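Local atomic coordinates of conserved exported protein (PDB entry 3CLW), a protein that is of unknown function but may hydrolyse O-glycosidic bonds, as glycoside hydrolases of family 30 do. Residues D206-V211 and G260-L265; A202-L207 and T247-I252; K226-E231 and N269-V274. All blocks are in the same frame, centred on the assembly; numbering follows the deposited sequence.

Contact 1: residues D206-V211 and G260-L265; sequences DLYRMV and GQYSVL
Tyr208 reaches from helix 204-221 onto the loop formed by Tyr262, Ser263 and Val264, and its atoms can be followed outward in turn. CB lies 4.1 Å from CD1 of the Tyr262 ring, an approach oblique to that ring. Chi1 of 176° sets Tyr208 CG anti to the backbone N, and the ring beyond it meets Tyr262 O and Ser263 O at its edge. On this edge CD1 is 3.7 Å from Tyr262 O, and CE1 comes closer still, 3.3 Å from Ser263 O. Both carbonyl oxygens lie near the ring plane. CD1 also touches Val264 CG1 at 3.9 Å, from an oblique direction. At the tip, the hydroxyl passes beyond the segment to a hydrogen bond with Lys266 NZ, while Phe267 meets the ring edge-to-face. One helical turn further on, Val211 CG1 packs 4.1 Å from Val264 CB, the two valine side chains crossing at about a right angle. The contact joins a helix of the TIM-barrel domain to the loop between helix 251-256 and strand 270-276. Its chemistry is that of apolar packing plus two carbonyl oxygens facing aromatic C-H groups. Such ring hydrogens carry a slight positive charge, so the in-plane approach is probably mildly favourable electrostatically, whereas the directional bond of Tyr208 is made at its hydroxyl.

Contact 2: residues A202-L207 and T247-I252; sequences ATKADL and TPDDII
Lys204 drives its ammonium group to the backbone of Asp249, where NZ donates to Asp249 O at 2.9 Å. The C=O...N angle is 135°, and the donor stands above the carbonyl plane, 37° out of it. Thr247 O is just as near Lys204 NZ, also at 2.9 Å, but the angle is too poor for a hydrogen bond. Thr247 O instead accepts a weak 2.8 Å bond from Asp249 N that closes an inverse gamma turn centred on Pro248. Asp249 OD2 adds a long salt bridge, 3.7 Å from Lys204 NZ, while OD1 takes the backbone N-H of Ile241. The lysine chain is bent at both chi3 and chi4, and the second bend sets NZ close to both Thr247 O and Asp249 O. The other polar cluster lies at the start of helix 204-221, a helix of the TIM-barrel domain, where Thr203 and Asp206 form a capping box. Thr203 N donates almost straight to Asp206 OD2 (2.8 Å, 175° at the hydrogen), and Asp206 N returns a 3.1 Å bond to Thr203 OG1. Asp206 OD2 has a further donor in Ile150 N, and Thr247 OG1 pairs with Asp242 OD2. The Pro248 ring sits against Ala202 O, with CG 3.1 Å from that oxygen. Ile251 CD1 meets the aliphatic part of the lysine, 4.0 Å from Lys204 CG, and Leu207 CD1 makes a looser approach to both Pro248 CB and Ile251 CD1.

Contact 3: residues K226-E231 and N269-V274; sequences KILIPE and NLFNCV
Asn269 O accepts a 2.9 Å hydrogen bond from Ile227 N of the facing strand, lying in the carbonyl plane with a C=O...N angle of 153°. Lys226 CA adds a weaker C-H...O contact, 3.2 Å from Asn269 O. Ile227 O in turn accepts from Phe271 N at 2.9 Å, with the donor tilted 31° from the carbonyl plane. The two N-H...O bonds go from Ile227 to the residues before and after Leu270, the signature of a parallel bridge. The pairing does not run on evenly, because the chain turns a corner at Asn272, the centre of an inverse gamma turn. A water accepts from Ile229 N at 3.2 Å, but its very short approach to Cys273 O leaves its exact placement doubtful. Here strands 226-232 and 270-276 are neighbours in the parallel barrel of a TIM-barrel fold, linked through helix 251-256 as a beta-alpha-beta unit. On the side of Ile227, Ile229, Leu270 and Val274, the side chains meet the surrounding helices: Ile227 packs on Leu214 and Ile218, Ile229 and Val274 on Phe256. On the other side Leu228 and Phe271 lie side by side and point the same way, Leu228 CD1 being 3.8 Å from Phe271 CD2. Cys273 CB sits over one face of the Phe271 ring, toward its rim, while Trp309 meets that ring edge-to-face. At the start of the strand, the lysine chain crosses the phenylalanine at about a right angle, with Lys226 CB 3.6 Å from Phe271 CB. At the other end Pro230, which follows a cis peptide bond, brings CD to 3.9 Å from Val274 CG1, the two side chains crossing obliquely.

In the fold
Contacts 1 and 2 overlap on helix 204-221, sharing Asp206 and Leu207, their centres about 8 Å apart, and Tyr262 joins them: its CE1 lies 3.6 Å from Ala205 CA. Contact 3 lies nearer the centre of the chain, its centre about 10 Å from that of contact 1 and 13 Å from that of contact 2. Val211 CG2 reaches Ile229 CG2 at 3.9 Å, tying contact 1 to the barrel strands, and Ile251 CG2 meets Pro230 CG at 3.5 Å, tying contact 2 to them. Just past Pro230, the Glu231 carboxylate is bound by Arg69, Ser182, His277 and Ser311, towards the C-terminal strand ends where TIM-barrel enzymes carry their active sites.

Contact 1: residues D206-V211 and G260-L265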
loop_
_atom_site.group_PDB
_atom_site.type_symbol
_atom_site.label_atom_id
_atom_site.label_comp_id
_atom_site.label_asym_id
_atom_site.label_seq_id
_atom_site.Cartn_x
_atom_site.Cartn_y
_atom_site.Cartn_z
ATOM N N ASP A 206 5.414 13.788 -18.921
ATOM C CA ASP A 206 4.694 12.545 -19.213
ATOM C C ASP A 206 3.521 12.357 -18.240
ATOM O O ASP A 206 2.396 12.117 -18.647
ATOM C CB ASP A 206 5.655 11.358 -19.148
ATOM C CG ASP A 206 6.801 11.465 -20.166
ATOM O OD1 ASP A 206 6.605 12.046 -21.266
ATOM O OD2 ASP A 206 7.910 10.967 -19.868
ATOM N N LEU A 207 3.807 12.527 -16.957
ATOM C CA LEU A 207 2.826 12.342 -15.917
ATOM C C LEU A 207 1.661 13.303 -16.082
ATOM O O LEU A 207 0.491 12.915 -15.929
ATOM C CB LEU A 207 3.486 12.517 -14.537
ATOM C CG LEU A 207 4.462 11.397 -14.153
ATOM C CD1 LEU A 207 5.173 11.716 -12.847
ATOM C CD2 LEU A 207 3.774 10.025 -14.072
ATOM N N TYR A 208 1.991 14.564 -16.392
ATOM C CA TYR A 208 0.992 15.604 -16.583
ATOM C C TYR A 208 0.055 15.246 -17.734
ATOM O O TYR A 208 -1.165 15.398 -17.618
ATOM C CB TYR A 208 1.669 16.993 -16.771
ATOM C CG TYR A 208 0.700 18.110 -17.080
ATOM C CD1 TYR A 208 0.282 18.985 -16.098
ATOM C CD2 TYR A 208 0.180 18.266 -18.374
ATOM C CE1 TYR A 208 -0.624 20.016 -16.394
ATOM C CE2 TYR A 208 -0.730 19.283 -18.688
ATOM C CZ TYR A 208 -1.123 20.150 -17.701
ATOM O OH TYR A 208 -2.016 21.158 -18.020
ATOM N N ARG A 209 0.613 14.755 -18.827
ATOM C CA ARG A 209 -0.203 14.353 -19.965
ATOM C C ARG A 209 -1.123 13.197 -19.628
ATOM O O ARG A 209 -2.278 13.215 -20.024
ATOM C CB ARG A 209 0.634 13.985 -21.203
ATOM C CG ARG A 209 1.165 15.154 -21.985
ATOM C CD ARG A 209 1.665 14.727 -23.375
ATOM N NE ARG A 209 0.585 14.499 -24.356
ATOM C CZ ARG A 209 0.770 13.924 -25.550
ATOM N NH1 ARG A 209 1.973 13.488 -25.927
ATOM N NH2 ARG A 209 -0.246 13.783 -26.375
ATOM N N MET A 210 -0.611 12.191 -18.904
ATOM C CA MET A 210 -1.425 11.071 -18.514
ATOM C C MET A 210 -2.578 11.565 -17.645
ATOM O O MET A 210 -3.725 11.189 -17.854
ATOM C CB MET A 210 -0.586 9.973 -17.841
ATOM C CG MET A 210 0.105 8.966 -18.853
ATOM S SD MET A 210 -0.942 8.405 -20.243
ATOM C CE MET A 210 -2.347 7.773 -19.283
ATOM N N VAL A 211 -2.295 12.461 -16.707
ATOM C CA VAL A 211 -3.373 13.027 -15.898
ATOM C C VAL A 211 -4.403 13.754 -16.776
ATOM O O VAL A 211 -5.596 13.532 -16.660
ATOM C CB VAL A 211 -2.848 13.937 -14.772
ATOM C CG1 VAL A 211 -4.011 14.601 -14.043
ATOM C CG2 VAL A 211 -2.023 13.123 -13.796
ATOM N N GLY A 260 2.849 25.439 -9.793
ATOM C CA GLY A 260 3.914 24.530 -10.212
ATOM C C GLY A 260 3.917 24.334 -11.712
ATOM O O GLY A 260 2.865 24.347 -12.340
ATOM N N GLN A 261 5.098 24.140 -12.287
ATOM C CA GLN A 261 5.230 23.967 -13.738
ATOM C C GLN A 261 4.275 22.934 -14.328
ATOM O O GLN A 261 3.750 23.097 -15.438
ATOM C CB GLN A 261 6.649 23.543 -14.089
ATOM C CG GLN A 261 6.961 23.661 -15.580
ATOM C CD GLN A 261 8.354 23.150 -15.921
ATOM O OE1 GLN A 261 9.205 22.991 -15.041
ATOM N NE2 GLN A 261 8.581 22.870 -17.195
ATOM N N TYR A 262 4.080 21.844 -13.600
ATOM C CA TYR A 262 3.226 20.792 -14.087
ATOM C C TYR A 262 2.107 20.554 -13.101
ATOM O O TYR A 262 1.801 19.408 -12.772
ATOM C CB TYR A 262 4.036 19.528 -14.274
ATOM C CG TYR A 262 5.163 19.641 -15.252
ATOM C CD1 TYR A 262 4.931 19.551 -16.615
ATOM C CD2 TYR A 262 6.479 19.811 -14.810
ATOM C CE1 TYR A 262 5.975 19.640 -17.523
ATOM C CE2 TYR A 262 7.539 19.884 -15.715
ATOM C CZ TYR A 262 7.258 19.802 -17.069
ATOM O OH TYR A 262 8.268 19.868 -17.975
ATOM N N SER A 263 1.526 21.641 -12.614
ATOM C CA SER A 263 0.449 21.563 -11.636
ATOM C C SER A 263 -0.734 20.801 -12.222
ATOM O O SER A 263 -1.191 21.118 -13.326
ATOM C CB SER A 263 0.006 22.956 -11.159
ATOM O OG SER A 263 -0.962 22.857 -10.116
ATOM N N VAL A 264 -1.213 19.795 -11.474
ATOM C CA VAL A 264 -2.354 18.965 -11.903
ATOM C C VAL A 264 -3.613 19.275 -11.102
ATOM O O VAL A 264 -4.676 18.710 -11.349
ATOM C CB VAL A 264 -2.011 17.451 -11.827
ATOM C CG1 VAL A 264 -0.937 17.108 -12.848
ATOM C CG2 VAL A 264 -1.568 17.019 -10.403
ATOM N N LEU A 265 -3.492 20.210 -10.164
ATOM C CA LEU A 265 -4.541 20.512 -9.182
ATOM C C LEU A 265 -5.867 20.892 -9.838
ATOM O O LEU A 265 -6.926 20.594 -9.306
ATOM C CB LEU A 265 -4.078 21.621 -8.210
ATOM C CG LEU A 265 -2.941 21.333 -7.197
ATOM C CD1 LEU A 265 -2.690 22.572 -6.322
ATOM C CD2 LEU A 265 -3.190 20.074 -6.305
#

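Contact 2: residues A202-L207 and T247-I252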
loop_
_atom_site.group_PDB
_atom_site.type_symbol
_atom_site.label_atom_id
_atom_site.label_comp_id
_atom_site.label_asym_id
_atom_site.label_seq_id
_atom_site.Cartn_x
_atom_site.Cartn_y
_atom_site.Cartn_z
ATOM N N ALA A 202 9.308 7.744 -16.424
ATOM C CA ALA A 202 8.497 8.806 -17.011
ATOM C C ALA A 202 8.849 10.157 -16.403
ATOM O O ALA A 202 9.198 10.226 -15.228
ATOM C CB ALA A 202 6.964 8.515 -16.860
ATOM N N THR A 203 8.741 11.212 -17.205
ATOM C CA THR A 203 9.019 12.569 -16.742
ATOM C C THR A 203 7.733 13.229 -16.209
ATOM O O THR A 203 6.632 12.699 -16.406
ATOM C CB THR A 203 9.591 13.467 -17.871
ATOM O OG1 THR A 203 8.546 13.772 -18.788
ATOM C CG2 THR A 203 10.758 12.791 -18.620
ATOM N N LYS A 204 7.877 14.362 -15.525
ATOM C CA LYS A 204 6.701 15.079 -15.054
ATOM C C LYS A 204 5.838 15.528 -16.231
ATOM O O LYS A 204 4.608 15.536 -16.118
ATOM C CB LYS A 204 7.043 16.245 -14.135
ATOM C CG LYS A 204 7.679 15.809 -12.839
ATOM C CD LYS A 204 7.837 16.972 -11.891
ATOM C CE LYS A 204 8.996 17.928 -12.261
ATOM N NZ LYS A 204 10.278 17.201 -12.320
ATOM N N ALA A 205 6.466 15.860 -17.363
ATOM C CA ALA A 205 5.685 16.177 -18.558
ATOM C C ALA A 205 4.836 14.984 -18.982
ATOM O O ALA A 205 3.675 15.145 -19.347
ATOM C CB ALA A 205 6.571 16.689 -19.711
ATOM N N ASP A 206 5.414 13.788 -18.921
ATOM C CA ASP A 206 4.694 12.545 -19.213
ATOM C C ASP A 206 3.521 12.357 -18.240
ATOM O O ASP A 206 2.396 12.117 -18.647
ATOM C CB ASP A 206 5.655 11.358 -19.148
ATOM C CG ASP A 206 6.801 11.465 -20.166
ATOM O OD1 ASP A 206 6.605 12.046 -21.266
ATOM O OD2 ASP A 206 7.910 10.967 -19.868
ATOM N N LEU A 207 3.807 12.527 -16.957
ATOM C CA LEU A 207 2.826 12.342 -15.917
ATOM C C LEU A 207 1.661 13.303 -16.082
ATOM O O LEU A 207 0.491 12.915 -15.929
ATOM C CB LEU A 207 3.486 12.517 -14.537
ATOM C CG LEU A 207 4.462 11.397 -14.153
ATOM C CD1 LEU A 207 5.173 11.716 -12.847
ATOM C CD2 LEU A 207 3.774 10.025 -14.072
ATOM N N THR A 247 14.289 14.282 -14.792
ATOM C CA THR A 247 13.966 13.623 -13.528
ATOM C C THR A 247 12.601 14.024 -12.957
ATOM O O THR A 247 12.370 15.207 -12.689
ATOM C CB THR A 247 15.080 13.847 -12.485
ATOM O OG1 THR A 247 16.304 13.355 -13.019
ATOM C CG2 THR A 247 14.803 13.079 -11.216
ATOM N N PRO A 248 11.693 13.024 -12.754
ATOM C CA PRO A 248 10.427 13.294 -12.063
ATOM C C PRO A 248 10.631 13.443 -10.561
ATOM O O PRO A 248 10.011 12.720 -9.764
ATOM C CB PRO A 248 9.575 12.062 -12.407
ATOM C CG PRO A 248 10.595 10.960 -12.511
ATOM C CD PRO A 248 11.797 11.604 -13.161
ATOM N N ASP A 249 11.505 14.368 -10.175
ATOM C CA ASP A 249 11.610 14.789 -8.791
ATOM C C ASP A 249 10.764 16.038 -8.607
ATOM O O ASP A 249 9.983 16.416 -9.501
ATOM C CB ASP A 249 13.072 15.026 -8.376
ATOM C CG ASP A 249 13.707 16.237 -9.080
ATOM O OD1 ASP A 249 14.831 16.618 -8.676
ATOM O OD2 ASP A 249 13.095 16.792 -10.032
ATOM N N ASP A 250 10.898 16.655 -7.440
ATOM C CA ASP A 250 10.175 17.887 -7.117
ATOM C C ASP A 250 8.663 17.772 -7.300
ATOM O O ASP A 250 7.985 18.761 -7.645
ATOM C CB ASP A 250 10.741 19.069 -7.936
ATOM C CG ASP A 250 10.292 20.409 -7.403
ATOM O OD1 ASP A 250 10.270 20.557 -6.167
ATOM O OD2 ASP A 250 9.933 21.304 -8.228
ATOM N N ILE A 251 8.137 16.561 -7.069
ATOM C CA ILE A 251 6.719 16.255 -7.288
ATOM C C ILE A 251 5.779 17.200 -6.527
ATOM O O ILE A 251 4.844 17.748 -7.108
ATOM C CB ILE A 251 6.368 14.756 -6.956
ATOM C CG1 ILE A 251 7.100 13.789 -7.912
ATOM C CG2 ILE A 251 4.851 14.531 -6.928
ATOM C CD1 ILE A 251 6.742 13.899 -9.416
ATOM N N ILE A 252 6.013 17.394 -5.238
ATOM C CA ILE A 252 5.088 18.213 -4.477
ATOM C C ILE A 252 4.922 19.629 -5.067
ATOM O O ILE A 252 3.805 20.043 -5.357
ATOM C CB ILE A 252 5.427 18.239 -2.962
ATOM C CG1 ILE A 252 5.270 16.811 -2.367
ATOM C CG2 ILE A 252 4.534 19.248 -2.251
ATOM C CD1 ILE A 252 5.835 16.607 -0.936
#

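Contact 3: residues K226-E231 and N269-V274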
loop_
_atom_site.group_PDB
_atom_site.type_symbol
_atom_site.label_atom_id
_atom_site.label_comp_id
_atom_site.label_asym_id
_atom_site.label_seq_id
_atom_site.Cartn_x
_atom_site.Cartn_y
_atom_site.Cartn_z
ATOM N N LYS A 226 -11.127 8.306 -9.776
ATOM C CA LYS A 226 -10.141 9.359 -9.711
ATOM C C LYS A 226 -8.713 8.900 -9.982
ATOM O O LYS A 226 -8.376 7.715 -9.841
ATOM C CB LYS A 226 -10.231 10.053 -8.358
ATOM C CG LYS A 226 -11.488 10.888 -8.176
ATOM C CD LYS A 226 -11.521 11.387 -6.767
ATOM C CE LYS A 226 -12.921 11.793 -6.287
ATOM N NZ LYS A 226 -13.620 12.831 -7.126
ATOM N N ILE A 227 -7.865 9.860 -10.350
ATOM C CA ILE A 227 -6.527 9.594 -10.864
ATOM C C ILE A 227 -5.494 9.807 -9.772
ATOM O O ILE A 227 -5.443 10.883 -9.176
ATOM C CB ILE A 227 -6.172 10.549 -12.027
ATOM C CG1 ILE A 227 -7.243 10.521 -13.132
ATOM C CG2 ILE A 227 -4.769 10.254 -12.563
ATOM C CD1 ILE A 227 -7.242 11.827 -13.981
ATOM N N LEU A 228 -4.659 8.791 -9.542
ATOM C CA LEU A 228 -3.637 8.830 -8.501
ATOM C C LEU A 228 -2.238 8.766 -9.085
ATOM O O LEU A 228 -1.924 7.854 -9.856
ATOM C CB LEU A 228 -3.828 7.675 -7.485
ATOM C CG LEU A 228 -2.769 7.632 -6.360
ATOM C CD1 LEU A 228 -2.806 8.887 -5.464
ATOM C CD2 LEU A 228 -2.828 6.355 -5.510
ATOM N N ILE A 229 -1.401 9.727 -8.682
ATOM C CA ILE A 229 0.003 9.798 -9.093
ATOM C C ILE A 229 0.805 10.237 -7.876
ATOM O O ILE A 229 0.228 10.686 -6.913
ATOM C CB ILE A 229 0.181 10.801 -10.308
ATOM C CG1 ILE A 229 -0.297 12.204 -9.919
ATOM C CG2 ILE A 229 -0.596 10.297 -11.534
ATOM C CD1 ILE A 229 0.362 13.328 -10.670
ATOM N N PRO A 230 2.148 10.204 -7.936
ATOM C CA PRO A 230 3.014 9.643 -8.985
ATOM C C PRO A 230 3.594 8.262 -8.726
ATOM O O PRO A 230 4.265 7.721 -9.612
ATOM C CB PRO A 230 4.142 10.668 -9.058
ATOM C CG PRO A 230 4.272 11.132 -7.618
ATOM C CD PRO A 230 2.921 11.011 -6.966
ATOM N N GLU A 231 3.378 7.696 -7.537
ATOM C CA GLU A 231 3.926 6.357 -7.216
ATOM C C GLU A 231 5.450 6.316 -7.354
ATOM O O GLU A 231 6.028 5.308 -7.828
ATOM C CB GLU A 231 3.310 5.254 -8.097
ATOM C CG GLU A 231 1.798 5.242 -8.129
ATOM C CD GLU A 231 1.169 4.334 -7.068
ATOM O OE1 GLU A 231 -0.047 4.038 -7.207
ATOM O OE2 GLU A 231 1.875 3.916 -6.108
ATOM N N ASN A 269 -10.853 15.358 -12.249
ATOM C CA ASN A 269 -10.911 13.929 -11.902
ATOM C C ASN A 269 -9.656 13.423 -11.214
ATOM O O ASN A 269 -9.491 12.211 -11.021
ATOM C CB ASN A 269 -11.268 13.079 -13.125
ATOM C CG ASN A 269 -12.625 13.408 -13.662
ATOM O OD1 ASN A 269 -13.602 13.391 -12.917
ATOM N ND2 ASN A 269 -12.707 13.702 -14.959
ATOM N N LEU A 270 -8.779 14.362 -10.851
ATOM C CA LEU A 270 -7.601 14.050 -10.052
ATOM C C LEU A 270 -8.045 13.676 -8.653
ATOM O O LEU A 270 -8.855 14.385 -8.047
ATOM C CB LEU A 270 -6.667 15.249 -9.950
ATOM C CG LEU A 270 -5.332 15.020 -9.197
ATOM C CD1 LEU A 270 -4.269 14.312 -10.046
ATOM C CD2 LEU A 270 -4.786 16.363 -8.612
ATOM N N PHE A 271 -7.513 12.569 -8.142
ATOM C CA PHE A 271 -7.587 12.307 -6.725
ATOM C C PHE A 271 -6.597 13.235 -6.035
ATOM O O PHE A 271 -5.386 13.185 -6.323
ATOM C CB PHE A 271 -7.247 10.845 -6.438
ATOM C CG PHE A 271 -7.313 10.482 -4.986
ATOM C CD1 PHE A 271 -8.274 11.063 -4.139
ATOM C CD2 PHE A 271 -6.449 9.507 -4.462
ATOM C CE1 PHE A 271 -8.343 10.701 -2.791
ATOM C CE2 PHE A 271 -6.512 9.156 -3.108
ATOM C CZ PHE A 271 -7.448 9.771 -2.281
ATOM N N ASN A 272 -7.104 14.068 -5.119
ATOM C CA ASN A 272 -6.299 15.111 -4.507
ATOM C C ASN A 272 -5.443 14.537 -3.384
ATOM O O ASN A 272 -5.760 14.665 -2.194
ATOM C CB ASN A 272 -7.191 16.284 -4.021
ATOM C CG ASN A 272 -6.387 17.434 -3.393
ATOM O OD1 ASN A 272 -5.257 17.722 -3.795
ATOM N ND2 ASN A 272 -6.982 18.086 -2.398
ATOM N N CYS A 273 -4.326 13.957 -3.800
ATOM C CA CYS A 273 -3.518 13.059 -2.981
ATOM C C CYS A 273 -2.249 12.766 -3.762
ATOM O O CYS A 273 -2.274 12.586 -4.983
ATOM C CB CYS A 273 -4.273 11.738 -2.726
ATOM S SG CYS A 273 -3.418 10.537 -1.694
ATOM N N VAL A 274 -1.131 12.737 -3.054
ATOM C CA VAL A 274 0.168 12.353 -3.618
ATOM C C VAL A 274 0.495 10.927 -3.121
ATOM O O VAL A 274 0.393 10.648 -1.924
ATOM C CB VAL A 274 1.252 13.339 -3.132
ATOM C CG1 VAL A 274 2.659 12.929 -3.587
ATOM C CG2 VAL A 274 0.933 14.749 -3.560
HETATM O O HOH W 1 -2.967 12.094 -7.277
#